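Local coordinates for NAD(P)H-hydrate epimerase (Saccharomyces cerevisiae, PDB 1JZT), which catalyses the epimerization of the R and S forms of NAD(P)HX, the hydrated, damaged form of NAD(P)H, so that both can be repaired, at residues P168-D181 / I190-C204. Numbering follows the deposited sequence.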
ATOM      1  N   PRO A 168      -6.527 -12.813   0.981  1.00 11.37           N
ATOM      2  CA  PRO A 168      -6.700 -11.434   1.443  1.00 10.88           C
ATOM      3  C   PRO A 168      -5.801 -10.421   0.745  1.00 10.88           C
ATOM      4  O   PRO A 168      -4.599 -10.644   0.594  1.00 11.25           O
ATOM      5  CB  PRO A 168      -6.397 -11.533   2.934  1.00 11.36           C
ATOM      6  CG  PRO A 168      -5.348 -12.605   2.975  1.00 10.81           C
ATOM      7  CD  PRO A 168      -5.928 -13.644   2.039  1.00 10.55           C
ATOM      8  N   ILE A 169      -6.392  -9.307   0.324  1.00 11.75           N
ATOM      9  CA  ILE A 169      -5.641  -8.243  -0.338  1.00 10.31           C
ATOM     10  C   ILE A 169      -5.490  -7.056   0.616  1.00 10.20           C
ATOM     11  O   ILE A 169      -6.459  -6.627   1.249  1.00  7.03           O
ATOM     12  CB  ILE A 169      -6.353  -7.751  -1.627  1.00 10.80           C
ATOM     13  CG1 ILE A 169      -6.325  -8.846  -2.696  1.00  9.64           C
ATOM     14  CG2 ILE A 169      -5.676  -6.487  -2.142  1.00 10.04           C
ATOM     15  CD1 ILE A 169      -7.150  -8.509  -3.939  1.00 11.48           C
ATOM     16  N   VAL A 170      -4.265  -6.548   0.719  1.00  7.91           N
ATOM     17  CA  VAL A 170      -3.954  -5.397   1.564  1.00  7.37           C
ATOM     18  C   VAL A 170      -3.666  -4.241   0.607  1.00  9.58           C
ATOM     19  O   VAL A 170      -2.620  -4.234  -0.051  1.00  8.07           O
ATOM     20  CB  VAL A 170      -2.679  -5.650   2.414  1.00  5.92           C
ATOM     21  CG1 VAL A 170      -2.357  -4.418   3.257  1.00  6.55           C
ATOM     22  CG2 VAL A 170      -2.876  -6.884   3.305  1.00  5.32           C
ATOM     23  N   SER A 171      -4.583  -3.274   0.523  1.00  8.91           N
ATOM     24  CA  SER A 171      -4.414  -2.140  -0.390  1.00  9.60           C
ATOM     25  C   SER A 171      -3.674  -0.965   0.218  1.00  9.76           C
ATOM     26  O   SER A 171      -4.009  -0.506   1.311  1.00  9.39           O
ATOM     27  CB  SER A 171      -5.775  -1.651  -0.909  1.00  7.22           C
ATOM     28  OG  SER A 171      -6.336  -2.566  -1.829  1.00  8.74           O
ATOM     29  N   VAL A 172      -2.675  -0.473  -0.512  1.00  9.08           N
ATOM     30  CA  VAL A 172      -1.869   0.653  -0.070  1.00  8.34           C
ATOM     31  C   VAL A 172      -2.514   1.978  -0.473  1.00 10.12           C
ATOM     32  O   VAL A 172      -2.711   2.261  -1.660  1.00  9.52           O
ATOM     33  CB  VAL A 172      -0.447   0.594  -0.672  1.00  8.62           C
ATOM     34  CG1 VAL A 172       0.396   1.728  -0.111  1.00 11.71           C
ATOM     35  CG2 VAL A 172       0.191  -0.752  -0.353  1.00 10.53           C
ATOM     36  N   ASP A 173      -2.829   2.772   0.546  1.00  9.60           N
ATOM     37  CA  ASP A 173      -3.440   4.087   0.418  1.00 11.07           C
ATOM     38  C   ASP A 173      -4.909   4.047  -0.012  1.00 11.22           C
ATOM     39  O   ASP A 173      -5.787   4.496   0.729  1.00 13.09           O
ATOM     40  CB  ASP A 173      -2.634   4.966  -0.539  1.00 12.84           C
ATOM     41  CG  ASP A 173      -2.991   6.427  -0.397  1.00 17.04           C
ATOM     42  OD1 ASP A 173      -3.238   6.851   0.753  1.00 15.84           O
ATOM     43  OD2 ASP A 173      -3.012   7.148  -1.417  1.00 19.63           O
ATOM     44  N   VAL A 174      -5.161   3.529  -1.209  1.00 10.83           N
ATOM     45  CA  VAL A 174      -6.508   3.390  -1.755  1.00 11.71           C
ATOM     46  C   VAL A 174      -6.572   2.102  -2.574  1.00 11.10           C
ATOM     47  O   VAL A 174      -5.558   1.633  -3.088  1.00 11.76           O
ATOM     48  CB  VAL A 174      -6.901   4.586  -2.679  1.00 12.76           C
ATOM     49  CG1 VAL A 174      -7.056   5.852  -1.865  1.00 14.54           C
ATOM     50  CG2 VAL A 174      -5.854   4.780  -3.771  1.00 14.21           C
ATOM     51  N   PRO A 175      -7.767   1.496  -2.687  1.00 10.40           N
ATOM     52  CA  PRO A 175      -7.913   0.258  -3.464  1.00 10.72           C
ATOM     53  C   PRO A 175      -7.698   0.586  -4.938  1.00 11.69           C
ATOM     54  O   PRO A 175      -8.367   1.466  -5.482  1.00 11.32           O
ATOM     55  CB  PRO A 175      -9.355  -0.169  -3.176  1.00 12.54           C
ATOM     56  CG  PRO A 175      -9.631   0.430  -1.816  1.00 12.08           C
ATOM     57  CD  PRO A 175      -9.001   1.796  -1.942  1.00 10.02           C
ATOM     58  N   THR A 176      -6.763  -0.100  -5.583  1.00 11.18           N
ATOM     59  CA  THR A 176      -6.485   0.164  -6.990  1.00 13.16           C
ATOM     60  C   THR A 176      -7.739  -0.036  -7.844  1.00 13.33           C
ATOM     61  O   THR A 176      -8.443  -1.033  -7.702  1.00 11.95           O
ATOM     62  CB  THR A 176      -5.345  -0.742  -7.490  1.00 12.80           C
ATOM     63  OG1 THR A 176      -4.141  -0.422  -6.779  1.00 13.20           O
ATOM     64  CG2 THR A 176      -5.116  -0.549  -8.981  1.00 10.67           C
ATOM     65  N   GLY A 177      -8.032   0.925  -8.712  1.00 13.48           N
ATOM     66  CA  GLY A 177      -9.206   0.800  -9.561  1.00 16.06           C
ATOM     67  C   GLY A 177     -10.432   1.516  -9.028  1.00 15.81           C
ATOM     68  O   GLY A 177     -11.415   1.693  -9.755  1.00 16.55           O
ATOM     69  N   TRP A 178     -10.396   1.916  -7.759  1.00 15.21           N
ATOM     70  CA  TRP A 178     -11.519   2.640  -7.155  1.00 13.98           C
ATOM     71  C   TRP A 178     -11.397   4.116  -7.506  1.00 15.83           C
ATOM     72  O   TRP A 178     -10.294   4.619  -7.739  1.00 14.67           O
ATOM     73  CB  TRP A 178     -11.499   2.509  -5.624  1.00 15.35           C
ATOM     74  CG  TRP A 178     -12.016   1.211  -5.074  1.00 12.22           C
ATOM     75  CD1 TRP A 178     -12.024  -0.004  -5.696  1.00 12.14           C
ATOM     76  CD2 TRP A 178     -12.540   0.993  -3.754  1.00 12.70           C
ATOM     77  NE1 TRP A 178     -12.519  -0.967  -4.843  1.00 12.02           N
ATOM     78  CE2 TRP A 178     -12.844  -0.384  -3.647  1.00 12.23           C
ATOM     79  CE3 TRP A 178     -12.783   1.828  -2.650  1.00 14.08           C
ATOM     80  CZ2 TRP A 178     -13.378  -0.951  -2.478  1.00 12.99           C
ATOM     81  CZ3 TRP A 178     -13.316   1.262  -1.482  1.00 14.05           C
ATOM     82  CH2 TRP A 178     -13.607  -0.118  -1.412  1.00 12.12           C
ATOM     83  N   ASP A 179     -12.527   4.816  -7.550  1.00 15.95           N
ATOM     84  CA  ASP A 179     -12.476   6.242  -7.815  1.00 17.21           C
ATOM     85  C   ASP A 179     -12.048   6.824  -6.473  1.00 16.27           C
ATOM     86  O   ASP A 179     -12.762   6.694  -5.480  1.00 16.01           O
ATOM     87  CB  ASP A 179     -13.852   6.775  -8.220  1.00 20.20           C
ATOM     88  CG  ASP A 179     -13.810   8.237  -8.611  1.00 22.84           C
ATOM     89  OD1 ASP A 179     -13.481   9.074  -7.745  1.00 22.93           O
ATOM     90  OD2 ASP A 179     -14.090   8.551  -9.786  1.00 26.32           O
ATOM     91  N   VAL A 180     -10.872   7.443  -6.444  1.00 17.26           N
ATOM     92  CA  VAL A 180     -10.315   8.001  -5.214  1.00 15.72           C
ATOM     93  C   VAL A 180     -11.288   8.845  -4.404  1.00 16.94           C
ATOM     94  O   VAL A 180     -11.223   8.853  -3.179  1.00 17.02           O
ATOM     95  CB  VAL A 180      -9.049   8.850  -5.506  1.00 15.77           C
ATOM     96  CG1 VAL A 180      -8.441   9.353  -4.200  1.00 12.51           C
ATOM     97  CG2 VAL A 180      -8.028   8.019  -6.280  1.00 14.33           C
ATOM     98  N   ASP A 181     -12.198   9.546  -5.077  1.00 18.42           N
ATOM     99  CA  ASP A 181     -13.160  10.391  -4.370  1.00 20.15           C
ATOM    100  C   ASP A 181     -14.588   9.861  -4.386  1.00 20.80           C
ATOM    101  O   ASP A 181     -15.354  10.104  -3.452  1.00 21.43           O
ATOM    102  CB  ASP A 181     -13.164  11.806  -4.954  1.00 21.59           C
ATOM    103  CG  ASP A 181     -11.852  12.526  -4.748  1.00 22.60           C
ATOM    104  OD1 ASP A 181     -11.326  12.501  -3.616  1.00 23.18           O
ATOM    105  OD2 ASP A 181     -11.354  13.130  -5.720  1.00 25.88           O
ATOM    106  N   ILE A 190     -11.905  -4.196  -6.720  1.00 17.46           N
ATOM    107  CA  ILE A 190     -11.096  -4.729  -5.629  1.00 16.53           C
ATOM    108  C   ILE A 190     -11.870  -4.624  -4.315  1.00 14.88           C
ATOM    109  O   ILE A 190     -12.479  -3.590  -4.021  1.00 15.91           O
ATOM    110  CB  ILE A 190      -9.761  -3.943  -5.487  1.00 15.72           C
ATOM    111  CG1 ILE A 190      -8.874  -4.183  -6.713  1.00 17.26           C
ATOM    112  CG2 ILE A 190      -9.032  -4.350  -4.209  1.00 13.06           C
ATOM    113  CD1 ILE A 190      -8.375  -5.600  -6.845  1.00 20.62           C
ATOM    114  N   ASN A 191     -11.857  -5.709  -3.543  1.00 15.17           N
ATOM    115  CA  ASN A 191     -12.519  -5.783  -2.234  1.00 14.36           C
ATOM    116  C   ASN A 191     -11.410  -6.203  -1.268  1.00 13.78           C
ATOM    117  O   ASN A 191     -11.262  -7.382  -0.940  1.00 13.99           O
ATOM    118  CB  ASN A 191     -13.631  -6.836  -2.249  1.00 15.78           C
ATOM    119  CG  ASN A 191     -14.207  -7.114  -0.859  1.00 18.79           C
ATOM    120  OD1 ASN A 191     -15.002  -8.040  -0.681  1.00 22.51           O
ATOM    121  ND2 ASN A 191     -13.811  -6.314   0.125  1.00 16.91           N
ATOM    122  N   PRO A 192     -10.618  -5.233  -0.797  1.00 13.41           N
ATOM    123  CA  PRO A 192      -9.506  -5.496   0.122  1.00 13.39           C
ATOM    124  C   PRO A 192      -9.877  -5.965   1.524  1.00 12.42           C
ATOM    125  O   PRO A 192     -10.851  -5.496   2.111  1.00 15.05           O
ATOM    126  CB  PRO A 192      -8.766  -4.165   0.138  1.00 12.25           C
ATOM    127  CG  PRO A 192      -9.889  -3.178   0.041  1.00 14.20           C
ATOM    128  CD  PRO A 192     -10.776  -3.786  -1.034  1.00 13.67           C
ATOM    129  N   ALA A 193      -9.089  -6.896   2.057  1.00 12.44           N
ATOM    130  CA  ALA A 193      -9.310  -7.393   3.412  1.00 11.35           C
ATOM    131  C   ALA A 193      -8.770  -6.329   4.362  1.00 10.95           C
ATOM    132  O   ALA A 193      -9.223  -6.196   5.503  1.00  9.79           O
ATOM    133  CB  ALA A 193      -8.571  -8.718   3.622  1.00 10.48           C
ATOM    134  N   VAL A 194      -7.799  -5.562   3.876  1.00  9.08           N
ATOM    135  CA  VAL A 194      -7.194  -4.498   4.670  1.00  7.62           C
ATOM    136  C   VAL A 194      -6.913  -3.279   3.792  1.00  8.26           C
ATOM    137  O   VAL A 194      -6.462  -3.413   2.650  1.00  7.69           O
ATOM    138  CB  VAL A 194      -5.836  -4.943   5.291  1.00  7.71           C
ATOM    139  CG1 VAL A 194      -5.267  -3.822   6.162  1.00  7.11           C
ATOM    140  CG2 VAL A 194      -6.023  -6.216   6.112  1.00  8.20           C
ATOM    141  N   LEU A 195      -7.191  -2.093   4.321  1.00  8.20           N
ATOM    142  CA  LEU A 195      -6.903  -0.856   3.606  1.00  7.38           C
ATOM    143  C   LEU A 195      -5.979  -0.054   4.502  1.00  6.80           C
ATOM    144  O   LEU A 195      -6.287   0.176   5.667  1.00  6.61           O
ATOM    145  CB  LEU A 195      -8.177  -0.050   3.335  1.00  9.16           C
ATOM    146  CG  LEU A 195      -7.944   1.358   2.771  1.00 10.55           C
ATOM    147  CD1 LEU A 195      -7.268   1.273   1.402  1.00 13.02           C
ATOM    148  CD2 LEU A 195      -9.274   2.095   2.664  1.00 10.64           C
ATOM    149  N   VAL A 196      -4.833   0.350   3.972  1.00  5.59           N
ATOM    150  CA  VAL A 196      -3.897   1.144   4.751  1.00  5.82           C
ATOM    151  C   VAL A 196      -3.820   2.519   4.121  1.00  8.02           C
ATOM    152  O   VAL A 196      -3.090   2.725   3.146  1.00  8.12           O
ATOM    153  CB  VAL A 196      -2.477   0.534   4.773  1.00  5.70           C
ATOM    154  CG1 VAL A 196      -1.552   1.407   5.621  1.00  5.75           C
ATOM    155  CG2 VAL A 196      -2.521  -0.887   5.321  1.00  6.28           C
ATOM    156  N   SER A 197      -4.609   3.449   4.657  1.00  7.50           N
ATOM    157  CA  SER A 197      -4.610   4.814   4.153  1.00  8.52           C
ATOM    158  C   SER A 197      -3.287   5.448   4.570  1.00  8.17           C
ATOM    159  O   SER A 197      -2.782   5.179   5.660  1.00  9.22           O
ATOM    160  CB  SER A 197      -5.780   5.605   4.747  1.00  9.23           C
ATOM    161  OG  SER A 197      -7.027   5.100   4.280  1.00 10.29           O
ATOM    162  N   LEU A 198      -2.722   6.273   3.699  1.00  8.76           N
ATOM    163  CA  LEU A 198      -1.461   6.934   3.993  1.00  9.72           C
ATOM    164  C   LEU A 198      -1.663   8.438   4.156  1.00 10.06           C
ATOM    165  O   LEU A 198      -2.347   9.075   3.353  1.00  9.29           O
ATOM    166  CB  LEU A 198      -0.441   6.639   2.886  1.00 10.34           C
ATOM    167  CG  LEU A 198      -0.013   5.173   2.762  1.00 12.57           C
ATOM    168  CD1 LEU A 198       0.948   5.014   1.592  1.00 15.59           C
ATOM    169  CD2 LEU A 198       0.655   4.721   4.061  1.00 14.15           C
ATOM    170  N   THR A 199      -1.063   8.981   5.216  1.00 10.08           N
ATOM    171  CA  THR A 199      -1.146  10.404   5.567  1.00 12.12           C
ATOM    172  C   THR A 199      -2.532  10.703   6.127  1.00 11.76           C
ATOM    173  O   THR A 199      -2.674  11.088   7.289  1.00 10.74           O
ATOM    174  CB  THR A 199      -0.863  11.323   4.343  1.00 12.57           C
ATOM    175  OG1 THR A 199       0.443  11.041   3.822  1.00 14.20           O
ATOM    176  CG2 THR A 199      -0.919  12.786   4.749  1.00 15.34           C
ATOM    177  N   VAL A 200      -3.549  10.505   5.293  1.00 11.84           N
ATOM    178  CA  VAL A 200      -4.935  10.731   5.679  1.00 11.77           C
ATOM    179  C   VAL A 200      -5.795   9.970   4.674  1.00 11.24           C
ATOM    180  O   VAL A 200      -5.471   9.910   3.497  1.00 12.12           O
ATOM    181  CB  VAL A 200      -5.277  12.248   5.666  1.00 13.51           C
ATOM    182  CG1 VAL A 200      -5.020  12.822   4.282  1.00 14.34           C
ATOM    183  CG2 VAL A 200      -6.723  12.469   6.080  1.00 13.88           C
ATOM    184  N   PRO A 201      -6.888   9.342   5.137  1.00 11.71           N
ATOM    185  CA  PRO A 201      -7.754   8.591   4.227  1.00 12.20           C
ATOM    186  C   PRO A 201      -8.410   9.490   3.188  1.00 12.82           C
ATOM    187  O   PRO A 201      -8.691  10.661   3.452  1.00 13.04           O
ATOM    188  CB  PRO A 201      -8.779   7.961   5.167  1.00 12.64           C
ATOM    189  CG  PRO A 201      -8.005   7.807   6.452  1.00 12.35           C
ATOM    190  CD  PRO A 201      -7.302   9.137   6.533  1.00 11.25           C
ATOM    191  N   LYS A 202      -8.636   8.932   2.006  1.00 11.79           N
ATOM    192  CA  LYS A 202      -9.291   9.647   0.915  1.00 12.88           C
ATOM    193  C   LYS A 202     -10.781   9.307   0.960  1.00 14.28           C
ATOM    194  O   LYS A 202     -11.182   8.333   1.608  1.00 13.79           O
ATOM    195  CB  LYS A 202      -8.683   9.227  -0.425  1.00 13.53           C
ATOM    196  CG  LYS A 202      -7.582  10.156  -0.931  1.00 13.98           C
ATOM    197  CD  LYS A 202      -6.452  10.331   0.086  1.00 14.78           C
ATOM    198  CE  LYS A 202      -5.586   9.081   0.163  1.00 15.28           C
ATOM    199  NZ  LYS A 202      -4.376   9.295   1.020  1.00 14.95           N
ATOM    200  N   PRO A 203     -11.620  10.100   0.273  1.00 14.48           N
ATOM    201  CA  PRO A 203     -13.072   9.895   0.238  1.00 15.90           C
ATOM    202  C   PRO A 203     -13.531   8.474  -0.067  1.00 15.09           C
ATOM    203  O   PRO A 203     -14.515   8.007   0.501  1.00 14.70           O
ATOM    204  CB  PRO A 203     -13.532  10.893  -0.822  1.00 16.51           C
ATOM    205  CG  PRO A 203     -12.545  12.012  -0.660  1.00 16.37           C
ATOM    206  CD  PRO A 203     -11.244  11.249  -0.571  1.00 13.94           C
ATOM    207  N   CYS A 204     -12.825   7.784  -0.956  1.00 15.39           N
ATOM    208  CA  CYS A 204     -13.216   6.424  -1.310  1.00 16.70           C
ATOM    209  C   CYS A 204     -13.171   5.467  -0.115  1.00 16.96           C
ATOM    210  O   CYS A 204     -13.852   4.442  -0.120  1.00 17.90           O
ATOM    211  CB  CYS A 204     -12.330   5.890  -2.442  1.00 16.20           C
ATOM    212  SG  CYS A 204     -10.601   5.604  -2.002  1.00 17.60           S
TER
HETATM  213  O   HOH W   1      -9.169  -9.316  -0.316  1.00  6.64           O
HETATM  214  O   HOH W   2      -7.723   6.279   1.820  1.00 17.81           O
HETATM  215  O   HOH W   3     -10.850  -1.907  -8.334  1.00 12.48           O
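Strands 169-172 and 194-198 run parallel at 15°, Val170, Ser171 and Val172 facing Val194, Leu195 and Val196, and backbone bonds from Val194 N to Ile169 O through Asp173 N to Val196 O join them. They are neighbours in the central sheet of a Rossmann-like fold. Val170, Val172, Val194 and Val196 share one face, where beta-branched residues suit extended backbone; Val170 and Val194 lie side by side, and helix 28-46 covers Val172, Val194 and Val196. On the other face Ser171 OG touches Pro192 CB at 3.5 Å and bonds to Asp138; a small hydroxyl suits this spot between the proline and the acid.

Just past strand 169-172, Asp173 ties its loop to the end of strand 194-198 and to the loop that follows. Its OD1 accepts twice: Lys202 NZ on the syn lone pair at 2.7 Å, a salt bridge, and Leu198 N on the anti lone pair at 3.0 Å. It reaches them because chi1 of -164° swings the carboxylate to the side opposite the main-chain nitrogen. The lysine chain, bent at chi2 and chi3, crosses the aspartate side chain at about a right angle, and NZ also donates to Val200 O at 2.8 Å. A water joins Asp173 O to Lys202 N.

Farther along, the indole of Trp178 has Pro175 CB over one face, offset toward the rim, and donates from NE1 to Ile190 O at 2.7 Å; the bond is bent (134°), though it meets a lone pair in the carbonyl plane. The compact thiol of Cys204 packs SG against Val174 CG1 at 3.6 Å, while its N donates to Val180 O.

Asp173 is predicted to bind (6S)-NADPHX and Thr176, bonded to Asp138, potassium; the double grip on OD1 fixes the carboxylate's rotation beside that predicted site.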